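Local coordinates for MHC class I-like protein MILL2 (Mus musculus, PDB 6A97), which binds heparan sulfate proteoglycans on the surface of fibroblasts and belongs to the MHC class I family, at residues 172-175 with 176-180; 211-215 with 216-220; 235-239 with 240-244. One frame throughout, in Å; residues are numbered along the deposited sequence.

Interaction 1: 172-175 with 176-180; sequences DLVK and TFLDD
Within the long helix 171-193 of the alpha-2 region, part of the MHC class I-like platform, T176 turns its hydroxyl back onto the preceding turn. T176 OG1 gives a hydrogen bond to L173 O over 2.9 Å. The same oxygen takes the backbone bond of F177 N at 3.1 Å, and both donors arrive from one face of the carbonyl plane. A chi1 of 61° puts OG1 between the backbone N and the carbonyl carbon of T176, within reach of L173 O, and swings CG2 beside its own backbone N. That methyl consequently sits only 3.1 Å from D172 O, which also accepts the backbone hydrogen bond of T176 N. V174 O and K175 O continue the ladder, accepting from L178 N and D179 N.

On the buried flank V174 and L178 lie side by side and point the same way, V174 CG1 reaching L178 CD1 at 3.8 Å. The two continue onto loop residues, V174 onto P169 and L178 onto Q145. The outer flank is polar. K175 and D179 run at a slant to one another, with K175 CE 3.6 Å from D179 OD2, but the charged ends stay apart: K175 NZ remains 4.6 Å from D179 OD2. A nearly eclipsed chi1 of 109° leaves K175 CG only 3.1 Å from T176 N, and a bend at chi3 turns the end of the chain; the side chain also packs on L148. D172 uses OD1 for a salt bridge to R170, just ahead of the helix.

Chemically, the segment is held by its main-chain ladder and by one doubly gripped carbonyl. The K175-D179 pair would add only a modest, longer-range attraction, whereas the apolar V174-L178 ridge joins this turn of the helix to the loops beside it.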
ATOM      1  N   ASP A 172       8.499 -34.153 -22.337  1.00 49.88           N
ATOM      2  CA  ASP A 172       7.604 -35.091 -21.668  1.00 54.45           C
ATOM      3  C   ASP A 172       7.958 -35.204 -20.184  1.00 55.98           C
ATOM      4  O   ASP A 172       7.074 -35.350 -19.343  1.00 58.15           O
ATOM      5  CB  ASP A 172       7.642 -36.467 -22.337  1.00 59.30           C
ATOM      6  CG  ASP A 172       9.003 -37.114 -22.262  1.00 73.91           C
ATOM      7  OD1 ASP A 172      10.003 -36.450 -22.602  1.00 86.92           O
ATOM      8  OD2 ASP A 172       9.076 -38.291 -21.854  1.00 77.60           O
ATOM      9  N   LEU A 173       9.246 -35.127 -19.864  1.00 51.65           N
ATOM     10  CA  LEU A 173       9.675 -35.136 -18.470  1.00 52.35           C
ATOM     11  C   LEU A 173       9.240 -33.856 -17.765  1.00 50.89           C
ATOM     12  O   LEU A 173       8.753 -33.894 -16.634  1.00 50.43           O
ATOM     13  CB  LEU A 173      11.193 -35.303 -18.365  1.00 52.95           C
ATOM     14  CG  LEU A 173      11.765 -36.629 -18.863  1.00 54.00           C
ATOM     15  CD1 LEU A 173      13.263 -36.703 -18.576  1.00 48.92           C
ATOM     16  CD2 LEU A 173      11.024 -37.812 -18.237  1.00 50.04           C
ATOM     17  N   VAL A 174       9.418 -32.726 -18.443  1.00 48.97           N
ATOM     18  CA  VAL A 174       9.024 -31.431 -17.902  1.00 47.53           C
ATOM     19  C   VAL A 174       7.542 -31.412 -17.555  1.00 48.71           C
ATOM     20  O   VAL A 174       7.153 -31.007 -16.457  1.00 43.09           O
ATOM     21  CB  VAL A 174       9.323 -30.284 -18.899  1.00 47.76           C
ATOM     22  CG1 VAL A 174       8.703 -28.978 -18.419  1.00 47.36           C
ATOM     23  CG2 VAL A 174      10.826 -30.131 -19.103  1.00 40.78           C
ATOM     24  N   LYS A 175       6.717 -31.875 -18.491  1.00 54.36           N
ATOM     25  CA  LYS A 175       5.274 -31.760 -18.331  1.00 52.74           C
ATOM     26  C   LYS A 175       4.760 -32.667 -17.212  1.00 53.25           C
ATOM     27  O   LYS A 175       3.859 -32.278 -16.475  1.00 51.54           O
ATOM     28  CB  LYS A 175       4.553 -32.058 -19.656  1.00 59.43           C
ATOM     29  CG  LYS A 175       3.793 -33.376 -19.702  1.00 69.90           C
ATOM     30  CD  LYS A 175       2.899 -33.461 -20.930  1.00 77.27           C
ATOM     31  CE  LYS A 175       1.772 -32.438 -20.854  1.00 77.91           C
ATOM     32  NZ  LYS A 175       0.874 -32.502 -22.040  1.00 79.18           N
ATOM     33  N   THR A 176       5.334 -33.859 -17.064  1.00 58.06           N
ATOM     34  CA  THR A 176       4.898 -34.746 -15.989  1.00 59.79           C
ATOM     35  C   THR A 176       5.238 -34.114 -14.647  1.00 55.38           C
ATOM     36  O   THR A 176       4.415 -34.097 -13.731  1.00 61.03           O
ATOM     37  CB  THR A 176       5.536 -36.149 -16.074  1.00 66.44           C
ATOM     38  OG1 THR A 176       6.961 -36.042 -15.962  1.00 85.11           O
ATOM     39  CG2 THR A 176       5.167 -36.837 -17.383  1.00 60.42           C
ATOM     40  N   PHE A 177       6.444 -33.566 -14.543  1.00 49.71           N
ATOM     41  CA  PHE A 177       6.859 -32.918 -13.303  1.00 52.15           C
ATOM     42  C   PHE A 177       5.980 -31.713 -12.964  1.00 47.46           C
ATOM     43  O   PHE A 177       5.543 -31.563 -11.824  1.00 49.39           O
ATOM     44  CB  PHE A 177       8.322 -32.485 -13.373  1.00 48.42           C
ATOM     45  CG  PHE A 177       8.857 -31.981 -12.063  1.00 49.16           C
ATOM     46  CD1 PHE A 177       9.357 -32.864 -11.120  1.00 46.98           C
ATOM     47  CD2 PHE A 177       8.840 -30.628 -11.765  1.00 52.76           C
ATOM     48  CE1 PHE A 177       9.839 -32.404  -9.906  1.00 58.96           C
ATOM     49  CE2 PHE A 177       9.321 -30.164 -10.555  1.00 56.43           C
ATOM     50  CZ  PHE A 177       9.823 -31.053  -9.625  1.00 58.22           C
ATOM     51  N   LEU A 178       5.714 -30.860 -13.948  1.00 44.52           N
ATOM     52  CA  LEU A 178       4.939 -29.648 -13.687  1.00 41.11           C
ATOM     53  C   LEU A 178       3.445 -29.909 -13.522  1.00 49.56           C
ATOM     54  O   LEU A 178       2.778 -29.217 -12.753  1.00 58.41           O
ATOM     55  CB  LEU A 178       5.150 -28.621 -14.802  1.00 46.16           C
ATOM     56  CG  LEU A 178       6.545 -28.014 -14.941  1.00 48.52           C
ATOM     57  CD1 LEU A 178       6.547 -26.970 -16.042  1.00 43.86           C
ATOM     58  CD2 LEU A 178       7.000 -27.405 -13.618  1.00 50.11           C
ATOM     59  N   ASP A 179       2.918 -30.894 -14.243  1.00 55.11           N
ATOM     60  CA  ASP A 179       1.478 -31.152 -14.230  1.00 61.93           C
ATOM     61  C   ASP A 179       1.056 -32.182 -13.185  1.00 56.55           C
ATOM     62  O   ASP A 179      -0.078 -32.155 -12.712  1.00 59.34           O
ATOM     63  CB  ASP A 179       1.002 -31.616 -15.610  1.00 71.82           C
ATOM     64  CG  ASP A 179       1.241 -30.580 -16.691  1.00 81.02           C
ATOM     65  OD1 ASP A 179       1.948 -29.585 -16.420  1.00 78.76           O
ATOM     66  OD2 ASP A 179       0.729 -30.766 -17.816  1.00 87.25           O
ATOM     67  N   ASP A 180       1.955 -33.097 -12.835  1.00 52.66           N
ATOM     68  CA  ASP A 180       1.595 -34.184 -11.927  1.00 57.78           C
ATOM     69  C   ASP A 180       2.373 -34.172 -10.610  1.00 56.50           C
ATOM     70  O   ASP A 180       1.777 -34.228  -9.534  1.00 58.74           O
ATOM     71  CB  ASP A 180       1.791 -35.536 -12.616  1.00 61.95           C
ATOM     72  CG  ASP A 180       1.015 -35.647 -13.914  1.00 72.52           C
ATOM     73  OD1 ASP A 180      -0.009 -34.945 -14.060  1.00 76.10           O
ATOM     74  OD2 ASP A 180       1.425 -36.441 -14.787  1.00 74.14           O
TER

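Interaction 2: 211-215 with 216-220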
ATOM      1  N   ASN A 211      14.959  15.776  13.051  1.00 72.37           N
ATOM      2  CA  ASN A 211      15.278  17.090  12.502  1.00 69.84           C
ATOM      3  C   ASN A 211      16.379  16.986  11.452  1.00 71.83           C
ATOM      4  O   ASN A 211      17.528  17.345  11.700  1.00 83.34           O
ATOM      5  CB  ASN A 211      15.691  18.049  13.619  1.00 71.25           C
ATOM      6  CG  ASN A 211      14.555  18.342  14.580  1.00 83.87           C
ATOM      7  OD1 ASN A 211      13.407  18.499  14.168  1.00 87.80           O
ATOM      8  ND2 ASN A 211      14.871  18.419  15.866  1.00 88.52           N
ATOM      9  N   TYR A 212      16.011  16.488  10.276  1.00 70.08           N
ATOM     10  CA  TYR A 212      16.964  16.230   9.205  1.00 66.31           C
ATOM     11  C   TYR A 212      16.230  16.105   7.873  1.00 69.58           C
ATOM     12  O   TYR A 212      15.162  15.494   7.811  1.00 67.55           O
ATOM     13  CB  TYR A 212      17.764  14.956   9.495  1.00 67.75           C
ATOM     14  CG  TYR A 212      18.847  14.648   8.482  1.00 66.75           C
ATOM     15  CD1 TYR A 212      18.586  13.845   7.378  1.00 67.58           C
ATOM     16  CD2 TYR A 212      20.132  15.159   8.634  1.00 71.25           C
ATOM     17  CE1 TYR A 212      19.575  13.561   6.449  1.00 75.03           C
ATOM     18  CE2 TYR A 212      21.128  14.881   7.711  1.00 72.09           C
ATOM     19  CZ  TYR A 212      20.843  14.083   6.622  1.00 79.21           C
ATOM     20  OH  TYR A 212      21.828  13.802   5.702  1.00 87.78           O
ATOM     21  N   PRO A 213      16.789  16.693   6.802  1.00 73.99           N
ATOM     22  CA  PRO A 213      17.990  17.540   6.804  1.00 74.61           C
ATOM     23  C   PRO A 213      17.761  18.934   7.396  1.00 76.19           C
ATOM     24  O   PRO A 213      16.727  19.171   8.021  1.00 75.21           O
ATOM     25  CB  PRO A 213      18.360  17.632   5.319  1.00 78.87           C
ATOM     26  CG  PRO A 213      17.101  17.328   4.587  1.00 78.63           C
ATOM     27  CD  PRO A 213      16.357  16.350   5.436  1.00 67.47           C
ATOM     28  N   VAL A 214      18.722  19.828   7.168  1.00 78.91           N
ATOM     29  CA  VAL A 214      18.864  21.104   7.882  1.00 76.87           C
ATOM     30  C   VAL A 214      17.571  21.821   8.286  1.00 81.24           C
ATOM     31  O   VAL A 214      17.336  22.062   9.471  1.00 89.70           O
ATOM     32  CB  VAL A 214      19.707  22.094   7.048  1.00 77.22           C
ATOM     33  CG1 VAL A 214      19.803  23.439   7.751  1.00 73.21           C
ATOM     34  CG2 VAL A 214      21.095  21.521   6.787  1.00 76.84           C
ATOM     35  N   GLY A 215      16.738  22.169   7.314  1.00 71.01           N
ATOM     36  CA  GLY A 215      15.527  22.915   7.609  1.00 62.68           C
ATOM     37  C   GLY A 215      14.269  22.072   7.526  1.00 68.80           C
ATOM     38  O   GLY A 215      13.178  22.589   7.290  1.00 72.38           O
ATOM     39  N   ARG A 216      14.419  20.766   7.720  1.00 65.27           N
ATOM     40  CA  ARG A 216      13.304  19.845   7.559  1.00 62.58           C
ATOM     41  C   ARG A 216      13.135  18.905   8.744  1.00 65.69           C
ATOM     42  O   ARG A 216      14.012  18.788   9.601  1.00 57.96           O
ATOM     43  CB  ARG A 216      13.485  19.008   6.290  1.00 60.30           C
ATOM     44  CG  ARG A 216      13.700  19.810   5.025  1.00 62.23           C
ATOM     45  CD  ARG A 216      12.409  20.436   4.539  1.00 56.77           C
ATOM     46  NE  ARG A 216      12.598  21.085   3.246  1.00 50.97           N
ATOM     47  CZ  ARG A 216      12.991  22.344   3.093  1.00 61.65           C
ATOM     48  NH1 ARG A 216      13.235  23.103   4.155  1.00 66.05           N
ATOM     49  NH2 ARG A 216      13.140  22.844   1.873  1.00 67.38           N
ATOM     50  N   VAL A 217      11.993  18.231   8.773  1.00 62.60           N
ATOM     51  CA  VAL A 217      11.776  17.124   9.685  1.00 50.88           C
ATOM     52  C   VAL A 217      11.427  15.899   8.862  1.00 54.49           C
ATOM     53  O   VAL A 217      10.466  15.919   8.093  1.00 51.56           O
ATOM     54  CB  VAL A 217      10.649  17.409  10.698  1.00 51.29           C
ATOM     55  CG1 VAL A 217      10.322  16.147  11.486  1.00 51.30           C
ATOM     56  CG2 VAL A 217      11.043  18.547  11.632  1.00 54.05           C
ATOM     57  N   THR A 218      12.209  14.838   9.005  1.00 55.81           N
ATOM     58  CA  THR A 218      11.909  13.597   8.306  1.00 48.82           C
ATOM     59  C   THR A 218      10.973  12.739   9.149  1.00 52.90           C
ATOM     60  O   THR A 218      11.317  12.333  10.261  1.00 61.22           O
ATOM     61  CB  THR A 218      13.187  12.805   7.978  1.00 44.78           C
ATOM     62  OG1 THR A 218      14.015  13.577   7.098  1.00 50.09           O
ATOM     63  CG2 THR A 218      12.843  11.485   7.304  1.00 39.96           C
ATOM     64  N   LEU A 219       9.776  12.492   8.625  1.00 49.79           N
ATOM     65  CA  LEU A 219       8.810  11.618   9.279  1.00 43.26           C
ATOM     66  C   LEU A 219       8.955  10.213   8.727  1.00 47.19           C
ATOM     67  O   LEU A 219       8.866  10.008   7.519  1.00 41.07           O
ATOM     68  CB  LEU A 219       7.379  12.119   9.066  1.00 41.19           C
ATOM     69  CG  LEU A 219       7.055  13.533   9.553  1.00 43.70           C
ATOM     70  CD1 LEU A 219       5.632  13.930   9.159  1.00 42.76           C
ATOM     71  CD2 LEU A 219       7.239  13.634  11.050  1.00 54.82           C
ATOM     72  N   THR A 220       9.179   9.242   9.602  1.00 46.23           N
ATOM     73  CA  THR A 220       9.329   7.869   9.144  1.00 40.47           C
ATOM     74  C   THR A 220       8.260   6.968   9.738  1.00 42.03           C
ATOM     75  O   THR A 220       8.108   6.875  10.958  1.00 46.26           O
ATOM     76  CB  THR A 220      10.713   7.309   9.488  1.00 44.22           C
ATOM     77  OG1 THR A 220      11.715   8.125   8.871  1.00 51.09           O
ATOM     78  CG2 THR A 220      10.848   5.871   8.992  1.00 40.72           C
TER
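P213 and R216 close a type I beta turn in the loop joining strands 204-210 and 217-226 of the Ig-like C1-type alpha-3 domain. The tight part is this turn and the chain crossing just behind it. In the turn, R216 N bonds to P213 O at 2.8 Å, coming in from above the carbonyl plane, and P213 CD reaches R216 CB at 4.0 Å. The peptide bond before P213 is cis, consistent with the sharp reversal that brings Y212 O to T218. The modelled separation from T218 OG1 to Y212 O, 2.3 Å, is too short to trust in detail, although a hydrogen bond is plausible there. T218 already belongs to the sheet: its side chain packs on the neighbouring strand 260-268 and its backbone bonds to R210.

The loose side is that of exposed V214 and Y212; P213 CB lies over one face of the Y212 ring, and R210 makes a cation-pi contact with that ring. The second subunit meets P213 and R216, R216 NH2 forming a salt bridge with its D59. The R216 chain, bent at chi2 (-75°), curls back until NH1 bonds to G215 O at 3.2 Å. The oxygen lies in the guanidinium plane, yet NH1 stands well above the plane of the carbonyl. At the base of the loop, exposed N211 lies beside buried V217, N211 OD1 resting 3.5 Å from V217 CG2.

Interaction 3: 235-239 with 240-244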
ATOM      1  N   TRP A 235       1.296   7.992   3.359  1.00 41.45           N
ATOM      2  CA  TRP A 235       1.313   9.206   4.156  1.00 41.81           C
ATOM      3  C   TRP A 235       0.162  10.091   3.707  1.00 43.53           C
ATOM      4  O   TRP A 235      -0.024  10.321   2.509  1.00 42.30           O
ATOM      5  CB  TRP A 235       2.646   9.940   4.021  1.00 41.40           C
ATOM      6  CG  TRP A 235       3.678   9.493   5.005  1.00 43.76           C
ATOM      7  CD1 TRP A 235       4.794   8.746   4.747  1.00 41.47           C
ATOM      8  CD2 TRP A 235       3.686   9.752   6.415  1.00 44.27           C
ATOM      9  NE1 TRP A 235       5.498   8.534   5.905  1.00 45.47           N
ATOM     10  CE2 TRP A 235       4.839   9.141   6.945  1.00 47.95           C
ATOM     11  CE3 TRP A 235       2.829  10.440   7.280  1.00 42.25           C
ATOM     12  CZ2 TRP A 235       5.157   9.196   8.298  1.00 43.85           C
ATOM     13  CZ3 TRP A 235       3.148  10.495   8.626  1.00 42.40           C
ATOM     14  CH2 TRP A 235       4.301   9.880   9.121  1.00 41.83           C
ATOM     15  N   LEU A 236      -0.611  10.580   4.672  1.00 43.15           N
ATOM     16  CA  LEU A 236      -1.790  11.383   4.381  1.00 43.60           C
ATOM     17  C   LEU A 236      -1.640  12.791   4.939  1.00 45.33           C
ATOM     18  O   LEU A 236      -1.243  12.969   6.087  1.00 44.43           O
ATOM     19  CB  LEU A 236      -3.047  10.726   4.964  1.00 44.37           C
ATOM     20  CG  LEU A 236      -3.421   9.337   4.433  1.00 44.33           C
ATOM     21  CD1 LEU A 236      -4.451   8.679   5.339  1.00 48.30           C
ATOM     22  CD2 LEU A 236      -3.946   9.428   3.021  1.00 44.00           C
ATOM     23  N   GLN A 237      -1.948  13.787   4.119  1.00 46.41           N
ATOM     24  CA  GLN A 237      -2.011  15.162   4.591  1.00 47.74           C
ATOM     25  C   GLN A 237      -3.420  15.683   4.386  1.00 49.39           C
ATOM     26  O   GLN A 237      -3.880  15.807   3.249  1.00 47.75           O
ATOM     27  CB  GLN A 237      -1.000  16.051   3.867  1.00 43.22           C
ATOM     28  CG  GLN A 237      -1.180  17.528   4.190  1.00 48.01           C
ATOM     29  CD  GLN A 237      -0.032  18.387   3.699  1.00 51.83           C
ATOM     30  OE1 GLN A 237       0.575  18.106   2.667  1.00 51.62           O
ATOM     31  NE2 GLN A 237       0.271  19.448   4.442  1.00 55.91           N
ATOM     32  N   ASP A 238      -4.099  15.980   5.492  1.00 59.60           N
ATOM     33  CA  ASP A 238      -5.506  16.371   5.466  1.00 66.51           C
ATOM     34  C   ASP A 238      -6.335  15.385   4.644  1.00 65.97           C
ATOM     35  O   ASP A 238      -7.092  15.783   3.760  1.00 69.07           O
ATOM     36  CB  ASP A 238      -5.665  17.791   4.918  1.00 75.57           C
ATOM     37  CG  ASP A 238      -4.891  18.816   5.725  1.00 84.08           C
ATOM     38  OD1 ASP A 238      -4.882  18.708   6.970  1.00 89.67           O
ATOM     39  OD2 ASP A 238      -4.293  19.727   5.115  1.00 86.26           O
ATOM     40  N   GLY A 239      -6.161  14.097   4.926  1.00 67.51           N
ATOM     41  CA  GLY A 239      -6.926  13.052   4.268  1.00 65.07           C
ATOM     42  C   GLY A 239      -6.471  12.717   2.861  1.00 65.47           C
ATOM     43  O   GLY A 239      -7.020  11.816   2.225  1.00 68.04           O
ATOM     44  N   LYS A 240      -5.468  13.437   2.368  1.00 56.48           N
ATOM     45  CA  LYS A 240      -5.010  13.255   0.995  1.00 47.66           C
ATOM     46  C   LYS A 240      -3.632  12.601   0.947  1.00 42.96           C
ATOM     47  O   LYS A 240      -2.724  13.017   1.659  1.00 43.84           O
ATOM     48  CB  LYS A 240      -4.982  14.597   0.258  1.00 56.77           C
ATOM     49  CG  LYS A 240      -6.299  14.979  -0.416  1.00 65.71           C
ATOM     50  CD  LYS A 240      -7.448  15.117   0.569  1.00 65.81           C
ATOM     51  CE  LYS A 240      -8.745  15.464  -0.148  1.00 72.20           C
ATOM     52  NZ  LYS A 240      -9.896  15.534   0.795  1.00 74.25           N
ATOM     53  N   PRO A 241      -3.475  11.577   0.097  1.00 53.94           N
ATOM     54  CA  PRO A 241      -2.203  10.852  -0.006  1.00 54.48           C
ATOM     55  C   PRO A 241      -1.098  11.716  -0.602  1.00 53.47           C
ATOM     56  O   PRO A 241      -1.267  12.294  -1.677  1.00 53.00           O
ATOM     57  CB  PRO A 241      -2.539   9.673  -0.929  1.00 49.49           C
ATOM     58  CG  PRO A 241      -3.720  10.120  -1.710  1.00 57.10           C
ATOM     59  CD  PRO A 241      -4.501  11.038  -0.813  1.00 59.20           C
ATOM     60  N   VAL A 242       0.025  11.813   0.102  1.00 46.84           N
ATOM     61  CA  VAL A 242       1.149  12.603  -0.383  1.00 50.58           C
ATOM     62  C   VAL A 242       2.315  11.693  -0.748  1.00 50.20           C
ATOM     63  O   VAL A 242       3.178  12.060  -1.545  1.00 57.00           O
ATOM     64  CB  VAL A 242       1.602  13.647   0.655  1.00 51.47           C
ATOM     65  CG1 VAL A 242       0.543  14.722   0.809  1.00 58.73           C
ATOM     66  CG2 VAL A 242       1.896  12.985   1.990  1.00 42.94           C
ATOM     67  N   GLN A 243       2.331  10.505  -0.157  1.00 46.71           N
ATOM     68  CA  GLN A 243       3.269   9.461  -0.540  1.00 46.67           C
ATOM     69  C   GLN A 243       2.613   8.113  -0.290  1.00 51.97           C
ATOM     70  O   GLN A 243       1.975   7.906   0.743  1.00 49.23           O
ATOM     71  CB  GLN A 243       4.586   9.577   0.231  1.00 44.08           C
ATOM     72  CG  GLN A 243       5.633   8.527  -0.141  1.00 47.22           C
ATOM     73  CD  GLN A 243       6.053   8.597  -1.605  1.00 51.43           C
ATOM     74  OE1 GLN A 243       5.394   8.036  -2.484  1.00 52.67           O
ATOM     75  NE2 GLN A 243       7.155   9.289  -1.870  1.00 43.49           N
ATOM     76  N   GLN A 244       2.759   7.209  -1.251  1.00 51.37           N
ATOM     77  CA  GLN A 244       2.127   5.901  -1.182  1.00 55.12           C
ATOM     78  C   GLN A 244       3.094   4.834  -1.677  1.00 51.51           C
ATOM     79  O   GLN A 244       3.767   5.018  -2.689  1.00 55.76           O
ATOM     80  CB  GLN A 244       0.835   5.891  -2.009  1.00 49.41           C
ATOM     81  CG  GLN A 244      -0.067   4.674  -1.810  1.00 56.84           C
ATOM     82  CD  GLN A 244       0.420   3.438  -2.550  1.00 68.74           C
ATOM     83  OE1 GLN A 244       1.103   3.539  -3.570  1.00 76.56           O
ATOM     84  NE2 GLN A 244       0.068   2.264  -2.037  1.00 65.59           N
TER
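A tight beta hairpin of the C1-set immunoglobulin domain brings Q237 and K240 together across a type I' turn, whose corner residues D238 and G239 both have positive phi. Q237 N bonds to K240 O at 2.7 Å, and K240 N returns to Q237 O at 3.0 Å, entering from well above that carbonyl plane. One step on, L236 faces P241 without hydrogen bonds between them; there L236 CD2 lies 3.7 Å from P241 N.

Next comes a classic beta bulge, with V242 and Q243 both opposite W235. V242 N donates to W235 O at 2.8 Å, while W235 N reaches Q243 O at 2.7 Å, in the carbonyl plane. At the bulge the two methyls of V242 meet different neighbours. A chi1 of -69° sets CG1 beside the backbone N and CG2 between that N and the carbonyl carbon, where V242 CG2 lies 3.3 Å from W235 O and 3.7 Å from W235 CB. V242 CG1 meets Q237 CB, also at 3.7 Å, the two side chains crossing at nearly a right angle.

The indole of W235 leads away into the sandwich, where it packs on C221 and C278, the cysteines of the domain disulfide, in the manner typical of the immunoglobulin fold. Its NE1 is satisfied by V264 O. Q237 holds Q275 through NE2 and K55 of the second subunit through OE1, and D238 OD2 bonds to the Y47 hydroxyl of that subunit.

The chemistry divides in two. Backbone bonds fix the turn and the bulge, and the indole of W235 is buried with its N-H paired, while Q237 OE1 and D238 OD2 bond to the other copy.

Overall arrangement
Interaction 1 stands apart, on the platform helix; its centre is about 56 Å from that of interaction 2 and about 49 Å from that of interaction 3, on the opposite side of the chain's centre. Its nearest atoms come no closer than about 33 Å to interaction 3. Interactions 2 and 3 share the alpha-3 domain, with centres about 18 Å apart, and they touch where L219 CB meets W235 CZ2 at 3.8 Å, across the Ig sandwich. Both also contact the second subunit. A sulfate ion, probably from the crystallisation liquor, lies about 5 Å from the Q243 side chain in interaction 3.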